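PDB 1P71: DNA-binding protein HU from Anabaena sp., which binds and bends DNA as a homodimer, wrapping it to stabilise it against denaturation, and is essential for heterocyst differentiation. Local coordinates for residues E51-K56 / A78-K83. Residues are numbered along the deposited sequence; the frame is centred on the assembly and turned at random.
Sequences ESRERK and AFSAGK. With nucleotides of chain A.
Glu51 and Ala78 form an antiparallel hydrogen-bonded pair in the hairpin of strands 48-61 and 68-81, whose distal part is the DNA-binding arm of the HU family; Glu51 N reaches Ala78 O at 2.9 Å and Ala78 N reaches Glu51 O at 2.6 Å. The short strand axes, at 118°, diverge strongly from this bridge, which fits its being the one bridge the segments share; Arg53 bonds instead with Val76 and Ser80 with Ser49, partners outside both segments. The Arg53 chain, extended from CG to NE, lays the guanidinium over Ala78, whose CB sits 3.4 Å from Arg53 CZ and covers one face near the rim. Two groups lie in the guanidinium plane, at its edge: Glu51 OE2, which accepts Arg53 NE through its anti lone pair in a nearly straight salt bridge (3.2 Å, 168°), and Ser80 OG, 2.9 Å from Arg53 NH2. A water accepts from Arg53 NH1 and donates to Phe79 O, a water-mediated link to strand 68-81. Replacing Arg53 with an alanine would probably leave the Glu51 carboxylate without this mate and uncover the methyl of Ala78. Beside Arg53 runs the DNA backbone: Lys56 N donates to DT11 OP1 of chain A, Arg55 NH1 bonds weakly to DT12 OP1 of chain A, and Arg53 CD packs 3.3 Å from the latter oxygen. Arg53's charge probably adds electrostatic attraction, and these sugar-phosphate contacts are consistent with non-sequence-specific binding.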
ATOM      1  N   GLU C  51      -1.921  -0.285   7.933  1.00 27.87           N
ATOM      2  CA  GLU C  51      -1.915  -0.325   9.376  1.00 29.09           C
ATOM      3  C   GLU C  51      -0.609  -0.880   9.918  1.00 28.67           C
ATOM      4  O   GLU C  51       0.213  -1.393   9.177  1.00 28.56           O
ATOM      5  CB  GLU C  51      -3.103  -1.128   9.903  1.00 29.42           C
ATOM      6  CG  GLU C  51      -3.163  -2.571   9.453  1.00 30.60           C
ATOM      7  CD  GLU C  51      -4.311  -3.291  10.103  1.00 33.95           C
ATOM      8  OE1 GLU C  51      -5.174  -2.619  10.706  1.00 36.65           O
ATOM      9  OE2 GLU C  51      -4.343  -4.524  10.034  1.00 37.36           O
ATOM     10  N   SER C  52      -0.415  -0.701  11.217  1.00 28.53           N
ATOM     11  CA  SER C  52       0.694  -1.282  11.931  1.00 28.56           C
ATOM     12  C   SER C  52       0.236  -2.670  12.423  1.00 28.36           C
ATOM     13  O   SER C  52      -0.875  -2.822  12.921  1.00 27.80           O
ATOM     14  CB  SER C  52       1.042  -0.356  13.097  1.00 29.14           C
ATOM     15  OG  SER C  52       2.322  -0.618  13.611  1.00 30.20           O
ATOM     16  N   ARG C  53       1.084  -3.680  12.257  1.00 28.25           N
ATOM     17  CA  ARG C  53       0.800  -5.007  12.774  1.00 28.36           C
ATOM     18  C   ARG C  53       1.852  -5.409  13.792  1.00 28.27           C
ATOM     19  O   ARG C  53       3.041  -5.219  13.557  1.00 27.61           O
ATOM     20  CB  ARG C  53       0.727  -6.025  11.637  1.00 28.25           C
ATOM     21  CG  ARG C  53      -0.583  -5.868  10.877  1.00 30.46           C
ATOM     22  CD  ARG C  53      -0.934  -6.969   9.923  1.00 31.56           C
ATOM     23  NE  ARG C  53      -2.070  -6.547   9.106  1.00 33.04           N
ATOM     24  CZ  ARG C  53      -2.273  -6.905   7.850  1.00 34.70           C
ATOM     25  NH1 ARG C  53      -1.401  -7.696   7.238  1.00 34.73           N
ATOM     26  NH2 ARG C  53      -3.351  -6.463   7.199  1.00 34.79           N
ATOM     27  N   GLU C  54       1.401  -5.956  14.918  1.00 28.49           N
ATOM     28  CA  GLU C  54       2.304  -6.504  15.916  1.00 28.96           C
ATOM     29  C   GLU C  54       2.895  -7.795  15.398  1.00 28.53           C
ATOM     30  O   GLU C  54       2.217  -8.571  14.720  1.00 29.11           O
ATOM     31  CB  GLU C  54       1.600  -6.742  17.255  1.00 29.45           C
ATOM     32  CG  GLU C  54       1.061  -5.490  17.916  1.00 32.08           C
ATOM     33  CD  GLU C  54       2.141  -4.484  18.317  1.00 33.92           C
ATOM     34  OE1 GLU C  54       2.978  -4.793  19.198  1.00 33.92           O
ATOM     35  OE2 GLU C  54       2.147  -3.374  17.762  1.00 35.00           O
ATOM     36  N   ARG C  55       4.182  -7.985  15.671  1.00 28.50           N
ATOM     37  CA  ARG C  55       4.887  -9.242  15.395  1.00 27.81           C
ATOM     38  C   ARG C  55       5.494  -9.726  16.707  1.00 27.42           C
ATOM     39  O   ARG C  55       6.282  -9.013  17.310  1.00 27.05           O
ATOM     40  CB  ARG C  55       5.994  -9.006  14.358  1.00 28.20           C
ATOM     41  CG  ARG C  55       5.492  -8.723  12.925  1.00 30.13           C
ATOM     42  CD  ARG C  55       5.060  -9.974  12.229  1.00 31.84           C
ATOM     43  NE  ARG C  55       4.507  -9.789  10.885  1.00 33.49           N
ATOM     44  CZ  ARG C  55       3.243  -9.456  10.623  1.00 32.85           C
ATOM     45  NH1 ARG C  55       2.386  -9.217  11.619  1.00 29.94           N
ATOM     46  NH2 ARG C  55       2.842  -9.357   9.350  1.00 32.08           N
ATOM     47  N   LYS C  56       5.087 -10.911  17.164  1.00 26.64           N
ATOM     48  CA  LYS C  56       5.650 -11.552  18.352  1.00 26.88           C
ATOM     49  C   LYS C  56       7.103 -11.914  18.110  1.00 26.59           C
ATOM     50  O   LYS C  56       7.506 -12.097  16.951  1.00 26.22           O
ATOM     51  CB  LYS C  56       4.909 -12.869  18.620  1.00 27.51           C
ATOM     52  CG  LYS C  56       3.582 -12.751  19.339  1.00 27.49           C
ATOM     53  CD  LYS C  56       2.964 -14.153  19.449  1.00 29.78           C
ATOM     54  CE  LYS C  56       1.693 -14.149  20.324  1.00 31.41           C
ATOM     55  NZ  LYS C  56       1.093 -12.775  20.502  1.00 34.18           N
ATOM     56  N   ALA C  78       1.554  -2.644   7.272  1.00 28.53           N
ATOM     57  CA  ALA C  78       0.876  -3.646   6.460  1.00 28.96           C
ATOM     58  C   ALA C  78      -0.170  -3.008   5.550  1.00 29.24           C
ATOM     59  O   ALA C  78      -0.834  -2.044   5.942  1.00 30.05           O
ATOM     60  CB  ALA C  78       0.253  -4.697   7.347  1.00 28.41           C
ATOM     61  N   PHE C  79      -0.280  -3.523   4.330  1.00 28.49           N
ATOM     62  CA  PHE C  79      -1.266  -3.058   3.356  1.00 28.21           C
ATOM     63  C   PHE C  79      -2.265  -4.177   3.048  1.00 28.30           C
ATOM     64  O   PHE C  79      -1.864  -5.320   2.894  1.00 28.72           O
ATOM     65  CB  PHE C  79      -0.562  -2.603   2.072  1.00 28.00           C
ATOM     66  CG  PHE C  79      -1.506  -2.162   0.964  1.00 28.17           C
ATOM     67  CD1 PHE C  79      -2.208  -0.979   1.073  1.00 28.57           C
ATOM     68  CD2 PHE C  79      -1.699  -2.956  -0.168  1.00 27.37           C
ATOM     69  CE1 PHE C  79      -3.074  -0.554   0.060  1.00 29.56           C
ATOM     70  CE2 PHE C  79      -2.561  -2.538  -1.190  1.00 30.30           C
ATOM     71  CZ  PHE C  79      -3.252  -1.333  -1.060  1.00 29.55           C
ATOM     72  N   SER C  80      -3.553  -3.863   2.986  1.00 27.75           N
ATOM     73  CA  SER C  80      -4.545  -4.837   2.520  1.00 28.74           C
ATOM     74  C   SER C  80      -5.331  -4.211   1.408  1.00 27.34           C
ATOM     75  O   SER C  80      -6.018  -3.230   1.621  1.00 27.91           O
ATOM     76  CB  SER C  80      -5.502  -5.262   3.644  1.00 28.28           C
ATOM     77  OG  SER C  80      -4.756  -5.707   4.761  1.00 34.55           O
ATOM     78  N   ALA C  81      -5.198  -4.774   0.223  1.00 26.79           N
ATOM     79  CA  ALA C  81      -5.771  -4.214  -0.987  1.00 26.23           C
ATOM     80  C   ALA C  81      -7.284  -4.309  -0.943  1.00 25.79           C
ATOM     81  O   ALA C  81      -7.824  -5.284  -0.473  1.00 25.06           O
ATOM     82  CB  ALA C  81      -5.227  -4.936  -2.202  1.00 25.93           C
ATOM     83  N   GLY C  82      -7.951  -3.266  -1.423  1.00 26.30           N
ATOM     84  CA  GLY C  82      -9.401  -3.228  -1.442  1.00 26.22           C
ATOM     85  C   GLY C  82      -9.927  -3.985  -2.637  1.00 25.81           C
ATOM     86  O   GLY C  82      -9.152  -4.366  -3.518  1.00 25.62           O
ATOM     87  N   LYS C  83     -11.244  -4.181  -2.665  1.00 25.81           N
ATOM     88  CA  LYS C  83     -11.906  -5.041  -3.648  1.00 25.95           C
ATOM     89  C   LYS C  83     -11.710  -4.605  -5.092  1.00 26.28           C
ATOM     90  O   LYS C  83     -11.559  -5.453  -5.970  1.00 25.39           O
ATOM     91  CB  LYS C  83     -13.400  -5.191  -3.348  1.00 26.25           C
ATOM     92  CG  LYS C  83     -14.140  -6.115  -4.304  1.00 26.40           C
ATOM     93  CD  LYS C  83     -15.303  -6.806  -3.608  1.00 28.36           C
ATOM     94  CE  LYS C  83     -16.151  -7.595  -4.590  1.00 29.75           C
ATOM     95  NZ  LYS C  83     -17.135  -8.472  -3.884  1.00 30.24           N
TER
ATOM     96  P    DT A  11       2.802 -14.173  15.456  1.00 33.51           P
ATOM     97  OP1  DT A  11       2.798 -12.727  15.831  1.00 30.87           O
ATOM     98  OP2  DT A  11       1.949 -15.119  16.211  1.00 32.14           O
ATOM     99  O5'  DT A  11       2.446 -14.302  13.883  1.00 31.15           O
ATOM    100  C5'  DT A  11       3.350 -13.785  12.915  1.00 31.61           C
ATOM    101  C4'  DT A  11       2.771 -13.593  11.516  1.00 31.73           C
ATOM    102  O4'  DT A  11       3.242 -14.688  10.712  1.00 32.89           O
ATOM    103  C3'  DT A  11       1.253 -13.490  11.320  1.00 31.78           C
ATOM    104  O3'  DT A  11       1.002 -12.263  10.644  1.00 31.46           O
ATOM    105  C2'  DT A  11       0.910 -14.637  10.387  1.00 32.46           C
ATOM    106  C1'  DT A  11       2.244 -15.113   9.820  1.00 31.60           C
ATOM    107  N1   DT A  11       2.265 -16.619   9.731  1.00 31.18           N
ATOM    108  C2   DT A  11       2.476 -17.247   8.508  1.00 29.09           C
ATOM    109  O2   DT A  11       2.685 -16.660   7.470  1.00 28.28           O
ATOM    110  N3   DT A  11       2.440 -18.616   8.558  1.00 28.96           N
ATOM    111  C4   DT A  11       2.204 -19.425   9.669  1.00 28.66           C
ATOM    112  O4   DT A  11       2.189 -20.651   9.593  1.00 26.63           O
ATOM    113  C5   DT A  11       1.977 -18.716  10.909  1.00 29.73           C
ATOM    114  C7   DT A  11       1.711 -19.463  12.192  1.00 31.93           C
ATOM    115  C6   DT A  11       2.012 -17.367  10.878  1.00 31.70           C
ATOM    116  P    DT A  12      -0.441 -11.625  10.364  1.00 31.08           P
ATOM    117  OP1  DT A  12      -0.290 -10.160  10.381  1.00 30.83           O
ATOM    118  OP2  DT A  12      -1.438 -12.295  11.224  1.00 32.00           O
ATOM    119  O5'  DT A  12      -0.712 -12.036   8.848  1.00 31.65           O
ATOM    120  C5'  DT A  12       0.053 -11.548   7.754  1.00 30.32           C
ATOM    121  C4'  DT A  12      -0.491 -12.180   6.479  1.00 30.89           C
ATOM    122  O4'  DT A  12      -0.201 -13.605   6.457  1.00 30.36           O
ATOM    123  C3'  DT A  12      -1.998 -12.034   6.259  1.00 31.05           C
ATOM    124  O3'  DT A  12      -2.205 -11.319   5.024  1.00 32.94           O
ATOM    125  C2'  DT A  12      -2.545 -13.463   6.252  1.00 29.47           C
ATOM    126  C1'  DT A  12      -1.331 -14.333   5.974  1.00 28.99           C
ATOM    127  N1   DT A  12      -1.287 -15.727   6.610  1.00 27.42           N
ATOM    128  C2   DT A  12      -0.995 -16.810   5.823  1.00 26.25           C
ATOM    129  O2   DT A  12      -0.802 -16.675   4.637  1.00 27.47           O
ATOM    130  N3   DT A  12      -0.938 -18.031   6.465  1.00 24.90           N
ATOM    131  C4   DT A  12      -1.132 -18.254   7.815  1.00 25.39           C
ATOM    132  O4   DT A  12      -1.064 -19.367   8.322  1.00 27.42           O
ATOM    133  C5   DT A  12      -1.436 -17.079   8.597  1.00 26.81           C
ATOM    134  C7   DT A  12      -1.683 -17.177  10.076  1.00 25.62           C
ATOM    135  C6   DT A  12      -1.485 -15.899   7.966  1.00 27.35           C
TER
HETATM  136  O   HOH W   1      -1.645  -7.709   4.357  1.00 56.46           O